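Local coordinates for protein geranyltranstransferase (Thermotoga neapolitana, PDB 4WK5) that probably acts as a prenyltransferase of the FPP/GGPP synthase family, a magnesium-dependent group that joins isoprenoid units, at residues 110-113 against 114-117; 145-148 against 149-153; 205-208 against 209-213; 278-281 against 282-286. All coordinates share one frame; numbering follows the deposited sequence.

Interaction 1: residues 110-113 against 114-117; sequences KPSC and HRAY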
ATOM      1  N   LYS A 110     -16.817   9.316  16.599  1.00 22.98           N
ATOM      2  CA  LYS A 110     -17.677   8.503  15.737  1.00 21.75           C
ATOM      3  C   LYS A 110     -17.157   7.071  15.686  1.00 20.45           C
ATOM      4  O   LYS A 110     -15.984   6.841  15.943  1.00 21.77           O
ATOM      5  CB  LYS A 110     -17.756   9.116  14.328  1.00 25.69           C
ATOM      6  CG  LYS A 110     -18.394  10.523  14.325  1.00 27.25           C
ATOM      7  CD  LYS A 110     -18.630  11.061  12.910  1.00 31.25           C
ATOM      8  CE  LYS A 110     -19.407  12.387  12.951  1.00 26.62           C
ATOM      9  NZ  LYS A 110     -18.523  13.468  13.474  1.00 33.23           N
ATOM     10  N   PRO A 111     -18.032   6.100  15.356  1.00 21.72           N
ATOM     11  CA  PRO A 111     -17.540   4.715  15.311  1.00 19.74           C
ATOM     12  C   PRO A 111     -16.331   4.578  14.414  1.00 18.31           C
ATOM     13  O   PRO A 111     -16.253   5.213  13.358  1.00 22.27           O
ATOM     14  CB  PRO A 111     -18.722   3.937  14.735  1.00 21.33           C
ATOM     15  CG  PRO A 111     -19.919   4.740  15.139  1.00 25.23           C
ATOM     16  CD  PRO A 111     -19.473   6.186  15.064  1.00 21.27           C
ATOM     17  N   SER A 112     -15.375   3.764  14.845  1.00 18.09           N
ATOM     18  CA  SER A 112     -14.236   3.456  14.005  1.00 19.43           C
ATOM     19  C   SER A 112     -14.727   2.778  12.726  1.00 19.14           C
ATOM     20  O   SER A 112     -15.878   2.343  12.659  1.00 18.34           O
ATOM     21  CB  SER A 112     -13.273   2.557  14.759  1.00 19.49           C
ATOM     22  OG  SER A 112     -13.959   1.385  15.169  1.00 21.23           O
ATOM     23  N   CYS A 113     -13.872   2.703  11.711  1.00 19.91           N
ATOM     24  CA  CYS A 113     -14.292   2.169  10.417  1.00 19.45           C
ATOM     25  C   CYS A 113     -14.793   0.723  10.564  1.00 18.46           C
ATOM     26  O   CYS A 113     -15.825   0.369   9.994  1.00 19.44           O
ATOM     27  CB  CYS A 113     -13.142   2.253   9.408  1.00 19.28           C
ATOM     28  SG  CYS A 113     -13.611   1.861   7.682  1.00 20.91           S
ATOM     29  N   HIS A 114     -14.089  -0.110  11.335  1.00 18.63           N
ATOM     30  CA  HIS A 114     -14.530  -1.500  11.467  1.00 20.73           C
ATOM     31  C   HIS A 114     -15.805  -1.641  12.293  1.00 23.59           C
ATOM     32  O   HIS A 114     -16.557  -2.603  12.113  1.00 21.68           O
ATOM     33  CB  HIS A 114     -13.423  -2.374  12.068  1.00 18.85           C
ATOM     34  CG  HIS A 114     -13.025  -1.977  13.455  1.00 24.27           C
ATOM     35  ND1 HIS A 114     -12.113  -0.977  13.708  1.00 44.82           N
ATOM     36  CD2 HIS A 114     -13.398  -2.463  14.663  1.00 35.17           C
ATOM     37  CE1 HIS A 114     -11.955  -0.849  15.013  1.00 27.00           C
ATOM     38  NE2 HIS A 114     -12.716  -1.742  15.615  1.00 23.60           N
ATOM     39  N   ARG A 115     -16.075  -0.687  13.175  1.00 20.34           N
ATOM     40  CA  ARG A 115     -17.337  -0.726  13.905  1.00 18.09           C
ATOM     41  C   ARG A 115     -18.469  -0.352  12.951  1.00 18.64           C
ATOM     42  O   ARG A 115     -19.561  -0.928  13.008  1.00 23.85           O
ATOM     43  CB  ARG A 115     -17.303   0.209  15.127  1.00 21.26           C
ATOM     44  CG  ARG A 115     -16.467  -0.330  16.283  1.00 23.00           C
ATOM     45  CD  ARG A 115     -17.173  -1.504  16.969  1.00 26.42           C
ATOM     46  NE  ARG A 115     -18.286  -1.009  17.786  1.00 34.19           N
ATOM     47  CZ  ARG A 115     -19.184  -1.780  18.394  1.00 47.73           C
ATOM     48  NH1 ARG A 115     -19.114  -3.101  18.278  1.00 47.07           N
ATOM     49  NH2 ARG A 115     -20.155  -1.232  19.116  1.00 42.98           N
ATOM     50  N   ALA A 116     -18.198   0.589  12.049  1.00 20.21           N
ATOM     51  CA  ALA A 116     -19.221   1.056  11.117  1.00 21.97           C
ATOM     52  C   ALA A 116     -19.509   0.040  10.015  1.00 26.43           C
ATOM     53  O   ALA A 116     -20.653  -0.090   9.603  1.00 24.77           O
ATOM     54  CB  ALA A 116     -18.808   2.399  10.505  1.00 24.56           C
ATOM     55  N   TYR A 117     -18.472  -0.671   9.558  1.00 20.18           N
ATOM     56  CA  TYR A 117     -18.534  -1.535   8.365  1.00 19.92           C
ATOM     57  C   TYR A 117     -18.094  -2.996   8.553  1.00 20.09           C
ATOM     58  O   TYR A 117     -18.235  -3.814   7.637  1.00 25.40           O
ATOM     59  CB  TYR A 117     -17.666  -0.933   7.252  1.00 19.28           C
ATOM     60  CG  TYR A 117     -18.338   0.222   6.563  1.00 18.55           C
ATOM     61  CD1 TYR A 117     -18.150   1.537   7.001  1.00 18.50           C
ATOM     62  CD2 TYR A 117     -19.168  -0.008   5.481  1.00 22.93           C
ATOM     63  CE1 TYR A 117     -18.803   2.590   6.354  1.00 20.69           C
ATOM     64  CE2 TYR A 117     -19.797   1.009   4.842  1.00 23.69           C
ATOM     65  CZ  TYR A 117     -19.627   2.297   5.270  1.00 22.58           C
ATOM     66  OH  TYR A 117     -20.291   3.272   4.571  1.00 25.99           O
TER
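Ser112 O is gripped by two backbone donors of the helix that follows. Ala116 N gives the sound bond, at 3.0 Å from Ser112 O with an N-H...O angle of 151°. Arg115 N reaches the same Ser112 O at 3.1 Å, but that bond is weak. One residue on, Tyr117 N bonds to Cys113 O at 2.9 Å, and this oxygen also lies at the edge of the Tyr117 ring, in its plane. Ser112 is the N-cap residue. Its hydroxyl is hydrogen-bonded to Ala104 O. The same OG sits over one face of the His114 ring, 3.0 Å from CE1 of His114, and Arg115 CG packs against Ser112 OG at 3.2 Å. The ring is folded back over the serine because His114 CG lies between the backbone N and the carbonyl carbon (chi1 63°). An alanine here would remove the ring and would probably open a gap beside the Ser112 hydroxyl and the loop of Asp97, Leu98 and Pro99. Strand 110-111 pairs antiparallel with strand 106-107 just before this turn. Cys113 and His114 pack on Ala122 of helix 119-138, and Tyr117 lies against helix 43-53.

Interaction 2: residues 145-148 against 149-153; sequences LFEE and FSETA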
ATOM      1  N   LEU A 145      10.334  11.748  -6.117  1.00 22.54           N
ATOM      2  CA  LEU A 145       9.213  11.864  -5.178  1.00 22.87           C
ATOM      3  C   LEU A 145       8.554  10.506  -4.907  1.00 23.55           C
ATOM      4  O   LEU A 145       8.230  10.182  -3.755  1.00 20.95           O
ATOM      5  CB  LEU A 145       8.168  12.858  -5.692  1.00 27.62           C
ATOM      6  CG  LEU A 145       7.002  13.143  -4.747  1.00 35.82           C
ATOM      7  CD1 LEU A 145       7.436  14.099  -3.653  1.00 34.33           C
ATOM      8  CD2 LEU A 145       5.793  13.693  -5.497  1.00 37.15           C
ATOM      9  N   PHE A 146       8.365   9.729  -5.977  0.56 22.06           N
ATOM     10  CA  PHE A 146       7.810   8.376  -5.880  0.56 22.89           C
ATOM     11  C   PHE A 146       8.623   7.566  -4.898  0.56 20.47           C
ATOM     12  O   PHE A 146       8.096   6.939  -3.972  0.56 20.69           O
ATOM     13  CB  PHE A 146       7.825   7.649  -7.234  0.56 25.92           C
ATOM     14  CG  PHE A 146       7.174   8.397  -8.358  0.56 20.29           C
ATOM     15  CD1 PHE A 146       6.303   9.445  -8.116  0.56 26.27           C
ATOM     16  CD2 PHE A 146       7.418   8.021  -9.670  0.56 23.58           C
ATOM     17  CE1 PHE A 146       5.706  10.118  -9.159  0.56 25.76           C
ATOM     18  CE2 PHE A 146       6.825   8.689 -10.717  0.56 27.23           C
ATOM     19  CZ  PHE A 146       5.970   9.744 -10.461  0.56 23.74           C
ATOM     20  N   GLU A 147       9.929   7.580  -5.129  1.00 18.85           N
ATOM     21  CA  GLU A 147      10.873   6.816  -4.323  1.00 21.89           C
ATOM     22  C   GLU A 147      10.841   7.271  -2.863  1.00 19.27           C
ATOM     23  O   GLU A 147      10.764   6.451  -1.934  1.00 20.69           O
ATOM     24  CB  GLU A 147      12.283   6.965  -4.910  1.00 29.15           C
ATOM     25  CG  GLU A 147      13.270   5.902  -4.479  1.00 46.44           C
ATOM     26  CD  GLU A 147      14.576   5.989  -5.257  1.00 51.04           C
ATOM     27  OE1 GLU A 147      14.529   6.256  -6.479  1.00 48.75           O
ATOM     28  OE2 GLU A 147      15.646   5.795  -4.644  1.00 61.89           O
ATOM     29  N   GLU A 148      10.855   8.583  -2.662  1.00 19.78           N
ATOM     30  CA  GLU A 148      10.848   9.132  -1.309  1.00 19.95           C
ATOM     31  C   GLU A 148       9.568   8.777  -0.568  1.00 18.40           C
ATOM     32  O   GLU A 148       9.605   8.416   0.608  1.00 19.95           O
ATOM     33  CB  GLU A 148      11.026  10.650  -1.349  1.00 25.64           C
ATOM     34  CG  GLU A 148      11.196  11.305   0.002  1.00 35.11           C
ATOM     35  CD  GLU A 148      12.584  11.090   0.589  1.00 50.10           C
ATOM     36  OE1 GLU A 148      13.490  10.649  -0.152  1.00 51.50           O
ATOM     37  OE2 GLU A 148      12.769  11.367   1.792  1.00 55.60           O
ATOM     38  N   PHE A 149       8.432   8.888  -1.257  1.00 15.31           N
ATOM     39  CA  PHE A 149       7.166   8.501  -0.658  1.00 14.31           C
ATOM     40  C   PHE A 149       7.130   7.017  -0.288  1.00 17.68           C
ATOM     41  O   PHE A 149       6.685   6.650   0.808  1.00 16.58           O
ATOM     42  CB  PHE A 149       5.996   8.823  -1.597  1.00 16.56           C
ATOM     43  CG  PHE A 149       4.653   8.586  -0.966  1.00 18.85           C
ATOM     44  CD1 PHE A 149       4.168   9.465  -0.004  1.00 19.97           C
ATOM     45  CD2 PHE A 149       3.882   7.482  -1.313  1.00 19.37           C
ATOM     46  CE1 PHE A 149       2.928   9.266   0.594  1.00 20.51           C
ATOM     47  CE2 PHE A 149       2.632   7.279  -0.722  1.00 16.33           C
ATOM     48  CZ  PHE A 149       2.156   8.183   0.237  1.00 18.02           C
ATOM     49  N   SER A 150       7.623   6.163  -1.186  1.00 16.94           N
ATOM     50  CA  SER A 150       7.573   4.729  -0.934  1.00 16.30           C
ATOM     51  C   SER A 150       8.474   4.355   0.249  1.00 17.10           C
ATOM     52  O   SER A 150       8.115   3.512   1.066  1.00 16.48           O
ATOM     53  CB  SER A 150       7.984   3.957  -2.198  1.00 17.58           C
ATOM     54  OG  SER A 150       7.039   4.162  -3.241  1.00 22.39           O
ATOM     55  N   GLU A 151       9.646   4.979   0.329  1.00 18.45           N
ATOM     56  CA  GLU A 151      10.556   4.756   1.457  1.00 16.59           C
ATOM     57  C   GLU A 151       9.918   5.219   2.767  1.00 18.28           C
ATOM     58  O   GLU A 151      10.023   4.545   3.794  1.00 18.94           O
ATOM     59  CB  GLU A 151      11.887   5.473   1.224  1.00 23.21           C
ATOM     60  CG  GLU A 151      12.707   4.870   0.089  1.00 38.79           C
ATOM     61  CD  GLU A 151      13.935   5.691  -0.264  1.00 57.86           C
ATOM     62  OE1 GLU A 151      14.202   6.705   0.418  1.00 64.30           O
ATOM     63  OE2 GLU A 151      14.629   5.321  -1.234  1.00 63.25           O
ATOM     64  N   THR A 152       9.218   6.352   2.717  1.00 16.93           N
ATOM     65  CA  THR A 152       8.528   6.889   3.892  1.00 14.16           C
ATOM     66  C   THR A 152       7.453   5.928   4.365  1.00 15.53           C
ATOM     67  O   THR A 152       7.303   5.694   5.556  1.00 15.80           O
ATOM     68  CB  THR A 152       7.924   8.272   3.589  1.00 19.01           C
ATOM     69  OG1 THR A 152       9.001   9.178   3.312  1.00 19.62           O
ATOM     70  CG2 THR A 152       7.114   8.817   4.776  1.00 20.74           C
ATOM     71  N   ALA A 153       6.696   5.381   3.415  1.00 14.07           N
ATOM     72  CA  ALA A 153       5.616   4.462   3.742  1.00 13.48           C
ATOM     73  C   ALA A 153       6.136   3.242   4.482  1.00 15.34           C
ATOM     74  O   ALA A 153       5.562   2.809   5.475  1.00 15.03           O
ATOM     75  CB  ALA A 153       4.888   4.023   2.450  1.00 14.33           C
TER
HETATM   76  O   HOH W   1      14.281   8.383  -1.741  1.00 50.93           O
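Glu148, Phe149 and Glu151 have the most surface buried in this turn-to-turn contact of helix 143-166. Glu148 and Glu151 cross at about a right angle, and their OE1 atoms stand 4.0 Å apart. A water lies between the two: it donates to Glu148 OE1 at 2.9 Å and, more weakly, to Glu151 OE1. The other oxygen of Glu148 makes a salt bridge with Lys209. Glu151 also runs alongside Glu147, pointing the same way, with OE2 of each 3.6 Å from the other. Its CG is anti to the carbonyl carbon (chi1 -68°), which lays the chain back over the previous turn and puts Glu151 CG 3.2 Å from Glu147 O. Phe149 N bonds to Leu145 O at 2.8 Å, while its ring leaves the contact and meets Phe134 and Phe192 edge-to-face. Glu148 O takes two bonds from Thr152, N at 3.0 Å and OG1 at 2.9 Å, from opposite faces of its carbonyl plane. Ser150 OG and N likewise share Phe146 O. Ser150 packs on Ser135 of the second subunit. Three carboxylates gathered on one side of the helix would probably repel one another, and the water and Lys209 are likely to offset part of that repulsion.

Interaction 3: residues 205-208 against 209-213; sequences HTFV and KKLGE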
ATOM      1  N   HIS A 205      16.812  19.098   0.101  1.00 45.59           N
ATOM      2  CA  HIS A 205      15.871  18.835   1.193  1.00 52.21           C
ATOM      3  C   HIS A 205      16.509  18.143   2.398  1.00 54.25           C
ATOM      4  O   HIS A 205      15.810  17.720   3.320  1.00 43.10           O
ATOM      5  CB  HIS A 205      14.681  18.004   0.677  1.00 49.06           C
ATOM      6  CG  HIS A 205      15.002  16.564   0.406  1.00 50.17           C
ATOM      7  ND1 HIS A 205      15.274  15.656   1.408  1.00 55.41           N
ATOM      8  CD2 HIS A 205      15.084  15.876  -0.757  1.00 52.05           C
ATOM      9  CE1 HIS A 205      15.513  14.472   0.873  1.00 54.25           C
ATOM     10  NE2 HIS A 205      15.405  14.579  -0.440  1.00 52.33           N
ATOM     11  N   THR A 206      17.836  18.041   2.395  1.00 53.13           N
ATOM     12  CA  THR A 206      18.549  17.363   3.475  1.00 56.15           C
ATOM     13  C   THR A 206      18.275  18.018   4.826  1.00 60.56           C
ATOM     14  O   THR A 206      17.977  17.339   5.811  1.00 58.63           O
ATOM     15  CB  THR A 206      20.069  17.350   3.228  1.00 55.02           C
ATOM     16  OG1 THR A 206      20.349  16.735   1.963  1.00 53.54           O
ATOM     17  CG2 THR A 206      20.782  16.582   4.333  1.00 57.65           C
ATOM     18  N   PHE A 207      18.368  19.344   4.858  1.00 57.39           N
ATOM     19  CA  PHE A 207      18.153  20.111   6.081  1.00 54.46           C
ATOM     20  C   PHE A 207      16.736  19.924   6.629  1.00 48.63           C
ATOM     21  O   PHE A 207      16.546  19.452   7.753  1.00 43.74           O
ATOM     22  CB  PHE A 207      18.417  21.599   5.821  1.00 53.11           C
ATOM     23  CG  PHE A 207      18.414  22.446   7.063  1.00 56.76           C
ATOM     24  CD1 PHE A 207      19.603  22.801   7.671  1.00 60.26           C
ATOM     25  CD2 PHE A 207      17.225  22.879   7.628  1.00 59.76           C
ATOM     26  CE1 PHE A 207      19.607  23.576   8.807  1.00 59.46           C
ATOM     27  CE2 PHE A 207      17.228  23.642   8.776  1.00 62.95           C
ATOM     28  CZ  PHE A 207      18.419  23.996   9.361  1.00 61.02           C
ATOM     29  N   VAL A 208      15.746  20.306   5.826  1.00 44.98           N
ATOM     30  CA  VAL A 208      14.363  20.359   6.282  1.00 38.49           C
ATOM     31  C   VAL A 208      13.770  18.989   6.615  1.00 37.20           C
ATOM     32  O   VAL A 208      12.830  18.902   7.407  1.00 42.08           O
ATOM     33  CB  VAL A 208      13.458  21.040   5.236  1.00 34.80           C
ATOM     34  CG1 VAL A 208      13.779  22.518   5.145  1.00 43.64           C
ATOM     35  CG2 VAL A 208      13.605  20.366   3.879  1.00 36.56           C
ATOM     36  N   LYS A 209      14.299  17.926   6.010  1.00 38.24           N
ATOM     37  CA  LYS A 209      13.827  16.576   6.319  1.00 40.71           C
ATOM     38  C   LYS A 209      14.136  16.233   7.779  1.00 38.12           C
ATOM     39  O   LYS A 209      13.320  15.617   8.485  1.00 32.83           O
ATOM     40  CB  LYS A 209      14.464  15.552   5.377  1.00 41.46           C
ATOM     41  CG  LYS A 209      13.967  14.133   5.576  1.00 39.40           C
ATOM     42  CD  LYS A 209      14.651  13.168   4.619  1.00 44.71           C
ATOM     43  CE  LYS A 209      14.202  11.737   4.866  1.00 43.24           C
ATOM     44  NZ  LYS A 209      14.804  10.779   3.893  1.00 41.81           N
ATOM     45  N   LYS A 210      15.319  16.655   8.222  1.00 42.08           N
ATOM     46  CA  LYS A 210      15.733  16.529   9.614  1.00 34.67           C
ATOM     47  C   LYS A 210      14.781  17.299  10.529  1.00 29.93           C
ATOM     48  O   LYS A 210      14.439  16.844  11.619  1.00 31.73           O
ATOM     49  CB  LYS A 210      17.166  17.034   9.775  1.00 47.15           C
ATOM     50  CG  LYS A 210      17.976  16.327  10.849  1.00 56.10           C
ATOM     51  CD  LYS A 210      19.405  16.857  10.868  1.00 64.29           C
ATOM     52  CE  LYS A 210      20.274  16.101  11.857  1.00 73.04           C
ATOM     53  NZ  LYS A 210      21.447  16.912  12.287  1.00 77.65           N
ATOM     54  N   LEU A 211      14.347  18.468  10.069  1.00 28.27           N
ATOM     55  CA  LEU A 211      13.368  19.276  10.794  1.00 31.05           C
ATOM     56  C   LEU A 211      12.047  18.551  10.991  1.00 32.10           C
ATOM     57  O   LEU A 211      11.490  18.539  12.088  1.00 30.49           O
ATOM     58  CB  LEU A 211      13.109  20.590  10.062  1.00 36.30           C
ATOM     59  CG  LEU A 211      14.213  21.638  10.039  1.00 38.76           C
ATOM     60  CD1 LEU A 211      13.655  22.921   9.435  1.00 41.10           C
ATOM     61  CD2 LEU A 211      14.783  21.885  11.435  1.00 36.14           C
ATOM     62  N   GLY A 212      11.535  17.944   9.922  1.00 26.70           N
ATOM     63  CA  GLY A 212      10.266  17.257  10.006  1.00 27.69           C
ATOM     64  C   GLY A 212      10.314  16.077  10.949  1.00 26.92           C
ATOM     65  O   GLY A 212       9.353  15.803  11.671  1.00 26.70           O
ATOM     66  N   GLU A 213      11.433  15.359  10.946  1.00 28.36           N
ATOM     67  CA  GLU A 213      11.565  14.231  11.853  1.00 27.95           C
ATOM     68  C   GLU A 213      11.512  14.676  13.310  1.00 29.02           C
ATOM     69  O   GLU A 213      10.791  14.079  14.113  1.00 29.55           O
ATOM     70  CB  GLU A 213      12.853  13.459  11.596  1.00 29.64           C
ATOM     71  CG  GLU A 213      12.818  12.085  12.237  1.00 46.03           C
ATOM     72  CD  GLU A 213      14.189  11.490  12.427  1.00 65.94           C
ATOM     73  OE1 GLU A 213      14.806  11.088  11.417  1.00 68.19           O
ATOM     74  OE2 GLU A 213      14.640  11.410  13.589  1.00 73.24           O
TER
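Lys209 and His205 lie side by side, one helical turn apart, and point the same way. CB of Lys209 comes first. It sits 3.3 Å from His205 O, the oxygen that also accepts Lys209 N at 3.1 Å. The same CB is at the edge of the imidazole, 4.1 Å from His205 ND1. CG is anti to the backbone N (chi1 -177°), and every later torsion is also extended, so the methylenes run straight out past the ring. CD of Lys209 lies 4.1 Å from both CE1 and ND1 of His205. NZ passes beyond the ring and ends in a salt bridge with Glu148 of helix 143-166. ND1 of His205 is buried by the lysine chain and has no partner in the model. His205 is the N-cap residue of helix 206-229, one of the long helices of the all-helical isoprenoid synthase fold. Further along, this helix carries a DDLKD sequence, consistent with the second aspartate-rich motif of the family. Another face of the same turns is apolar. CD1 of Leu211 meets the edge of the Phe207 ring, 3.7 Å from Phe207 CE2, and lies 4.3 Å from Val208 CG1. Phe207 and Leu211 both also touch Ala271 of helix 248-274. In the backbone, Gly212 N bonds to Val208 O at 3.0 Å. The bonds from Lys210 N and Leu211 N to Phe207 O are weak.

Interaction 4: residues 278-281 against 282-286; sequences HRTF and DFLRN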
ATOM      1  N   HIS A 278       7.862  31.785   6.519  1.00 33.06           N
ATOM      2  CA  HIS A 278       6.951  32.579   7.356  1.00 37.77           C
ATOM      3  C   HIS A 278       5.629  31.920   7.688  1.00 33.99           C
ATOM      4  O   HIS A 278       5.206  31.903   8.843  1.00 37.26           O
ATOM      5  CB  HIS A 278       6.624  33.920   6.678  1.00 49.14           C
ATOM      6  CG  HIS A 278       7.812  34.789   6.429  1.00 68.82           C
ATOM      7  ND1 HIS A 278       8.048  35.390   5.213  1.00 77.71           N
ATOM      8  CD2 HIS A 278       8.821  35.178   7.244  1.00 78.23           C
ATOM      9  CE1 HIS A 278       9.157  36.103   5.285  1.00 80.85           C
ATOM     10  NE2 HIS A 278       9.646  35.990   6.507  1.00 78.62           N
ATOM     11  N   ARG A 279       4.954  31.429   6.657  1.00 35.09           N
ATOM     12  CA  ARG A 279       3.651  30.809   6.824  1.00 35.73           C
ATOM     13  C   ARG A 279       3.773  29.557   7.665  1.00 34.34           C
ATOM     14  O   ARG A 279       2.930  29.287   8.513  1.00 32.58           O
ATOM     15  CB  ARG A 279       3.037  30.482   5.470  1.00 38.89           C
ATOM     16  CG  ARG A 279       2.914  31.701   4.569  1.00 46.17           C
ATOM     17  CD  ARG A 279       2.388  31.313   3.208  1.00 55.28           C
ATOM     18  NE  ARG A 279       1.889  32.472   2.477  1.00 64.19           N
ATOM     19  CZ  ARG A 279       2.651  33.268   1.735  1.00 71.82           C
ATOM     20  NH1 ARG A 279       3.951  33.026   1.633  1.00 71.48           N
ATOM     21  NH2 ARG A 279       2.117  34.304   1.101  1.00 75.75           N
ATOM     22  N   THR A 280       4.843  28.804   7.435  1.00 27.45           N
ATOM     23  CA  THR A 280       5.051  27.558   8.151  1.00 25.62           C
ATOM     24  C   THR A 280       5.343  27.836   9.625  1.00 25.62           C
ATOM     25  O   THR A 280       4.806  27.173  10.516  1.00 27.89           O
ATOM     26  CB  THR A 280       6.184  26.746   7.511  1.00 27.54           C
ATOM     27  OG1 THR A 280       5.886  26.538   6.123  1.00 26.75           O
ATOM     28  CG2 THR A 280       6.318  25.406   8.191  1.00 24.87           C
ATOM     29  N   PHE A 281       6.176  28.838   9.873  1.00 26.24           N
ATOM     30  CA  PHE A 281       6.473  29.288  11.223  1.00 29.09           C
ATOM     31  C   PHE A 281       5.202  29.694  11.967  1.00 32.01           C
ATOM     32  O   PHE A 281       4.954  29.242  13.084  1.00 31.91           O
ATOM     33  CB  PHE A 281       7.450  30.462  11.167  1.00 28.11           C
ATOM     34  CG  PHE A 281       7.728  31.088  12.497  1.00 33.77           C
ATOM     35  CD1 PHE A 281       8.641  30.516  13.364  1.00 35.29           C
ATOM     36  CD2 PHE A 281       7.099  32.264  12.869  1.00 43.65           C
ATOM     37  CE1 PHE A 281       8.911  31.096  14.582  1.00 39.00           C
ATOM     38  CE2 PHE A 281       7.367  32.854  14.093  1.00 43.60           C
ATOM     39  CZ  PHE A 281       8.272  32.268  14.948  1.00 44.03           C
ATOM     40  N   ASP A 282       4.400  30.547  11.338  1.00 35.05           N
ATOM     41  CA  ASP A 282       3.163  31.014  11.952  1.00 35.84           C
ATOM     42  C   ASP A 282       2.211  29.846  12.226  1.00 30.52           C
ATOM     43  O   ASP A 282       1.627  29.761  13.309  1.00 36.90           O
ATOM     44  CB  ASP A 282       2.477  32.054  11.067  1.00 36.51           C
ATOM     45  CG  ASP A 282       3.239  33.366  11.002  1.00 45.84           C
ATOM     46  OD1 ASP A 282       4.043  33.652  11.918  1.00 47.98           O
ATOM     47  OD2 ASP A 282       3.019  34.117  10.032  1.00 45.18           O
ATOM     48  N   PHE A 283       2.073  28.950  11.246  1.00 28.85           N
ATOM     49  CA  PHE A 283       1.219  27.764  11.372  1.00 28.26           C
ATOM     50  C   PHE A 283       1.645  26.918  12.573  1.00 32.32           C
ATOM     51  O   PHE A 283       0.827  26.585  13.442  1.00 30.46           O
ATOM     52  CB  PHE A 283       1.270  26.947  10.070  1.00 24.85           C
ATOM     53  CG  PHE A 283       0.517  25.637  10.121  1.00 29.45           C
ATOM     54  CD1 PHE A 283      -0.809  25.589  10.524  1.00 32.19           C
ATOM     55  CD2 PHE A 283       1.138  24.465   9.746  1.00 28.62           C
ATOM     56  CE1 PHE A 283      -1.494  24.383  10.556  1.00 33.31           C
ATOM     57  CE2 PHE A 283       0.457  23.258   9.774  1.00 29.36           C
ATOM     58  CZ  PHE A 283      -0.859  23.223  10.187  1.00 29.27           C
ATOM     59  N   LEU A 284       2.930  26.602  12.652  1.00 32.14           N
ATOM     60  CA  LEU A 284       3.392  25.718  13.715  1.00 30.57           C
ATOM     61  C   LEU A 284       3.480  26.430  15.063  1.00 37.99           C
ATOM     62  O   LEU A 284       3.369  25.793  16.114  1.00 39.41           O
ATOM     63  CB  LEU A 284       4.738  25.098  13.345  1.00 32.16           C
ATOM     64  CG  LEU A 284       4.663  24.177  12.123  1.00 36.09           C
ATOM     65  CD1 LEU A 284       5.976  23.474  11.902  1.00 37.44           C
ATOM     66  CD2 LEU A 284       3.522  23.165  12.256  1.00 33.39           C
ATOM     67  N   ARG A 285       3.668  27.747  15.035  1.00 34.90           N
ATOM     68  CA  ARG A 285       3.663  28.525  16.265  1.00 36.24           C
ATOM     69  C   ARG A 285       2.273  28.517  16.894  1.00 42.16           C
ATOM     70  O   ARG A 285       2.132  28.301  18.097  1.00 44.92           O
ATOM     71  CB  ARG A 285       4.114  29.962  16.005  1.00 45.39           C
ATOM     72  CG  ARG A 285       4.394  30.764  17.265  1.00 51.71           C
ATOM     73  CD  ARG A 285       4.627  32.221  16.925  1.00 57.74           C
ATOM     74  NE  ARG A 285       3.610  32.704  15.994  1.00 66.95           N
ATOM     75  CZ  ARG A 285       3.590  33.923  15.467  1.00 75.00           C
ATOM     76  NH1 ARG A 285       4.533  34.801  15.781  1.00 77.80           N
ATOM     77  NH2 ARG A 285       2.621  34.265  14.629  1.00 75.68           N
ATOM     78  N   ASN A 286       1.247  28.746  16.079  1.00 41.36           N
ATOM     79  CA  ASN A 286      -0.124  28.738  16.581  1.00 51.92           C
ATOM     80  C   ASN A 286      -0.592  27.332  16.930  1.00 53.55           C
ATOM     81  O   ASN A 286      -1.508  27.151  17.730  1.00 55.34           O
ATOM     82  CB  ASN A 286      -1.076  29.371  15.564  1.00 60.94           C
ATOM     83  CG  ASN A 286      -0.798  30.849  15.350  1.00 78.12           C
ATOM     84  OD1 ASN A 286      -0.711  31.320  14.216  1.00 85.42           O
ATOM     85  ND2 ASN A 286      -0.656  31.588  16.446  1.00 82.71           N
TER
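Phe281 and Arg285 meet one helical turn apart, both side chains leaving anti to the backbone N. For Phe281 (chi1 175°) this sends the ring outward from the helix, tilted slightly toward the turn of Arg285. The arginine runs out extended, then bends at chi3 (46°) and brings its guanidinium back to the ring. CE2 of Phe281 lies over one face of the guanidinium, 3.8 Å from Arg285 NH1. The two planes are 56° apart, so the groups are not stacked flat. Asp282 leans back toward His278, and its OD1 lies at the ring edge, 3.5 Å from Phe281 CD2. The same OD1 is 3.1 Å from Arg285 NH2 but well out of the guanidinium plane, so this salt bridge rests on charge and not on a directed N-H. An alanine here in place of Phe281 would probably leave the guanidinium freer to turn, without the ring against its face. In the backbone, Leu284 N bonds to Thr280 O at 2.9 Å and Arg285 N to Phe281 O at 2.8 Å. Thr280 CG2 lies beside Leu284 CD1, and these two side chains pack on helix 248-274. Thr280 and Phe283 also pack on helix 59-70. The arrangement is that of an amphipathic helix, 278-289, with its apolar face laid on the helical bundle.

How the interactions relate
Interaction 2 is the most buried of the four and the one that the second subunit reaches. Interactions 1, 3 and 4 are only partly buried and lie farther from the chain centre. Interaction 1 is a strand-to-helix turn; the others are turns within single helices. Interactions 2 and 3 touch directly: Glu148 OE2 and Lys209 NZ are 3.0 Å apart, tying helix 143-166 to helix 206-229. Interactions 3 and 4 do not touch, but both pack on helix 248-274. The chemistry differs too. Acidic groups and a water mark 145-153, a lysine beside a histidine marks 205-213, and an arginine with a ring and a carboxylate against the same face of its guanidinium marks 278-286.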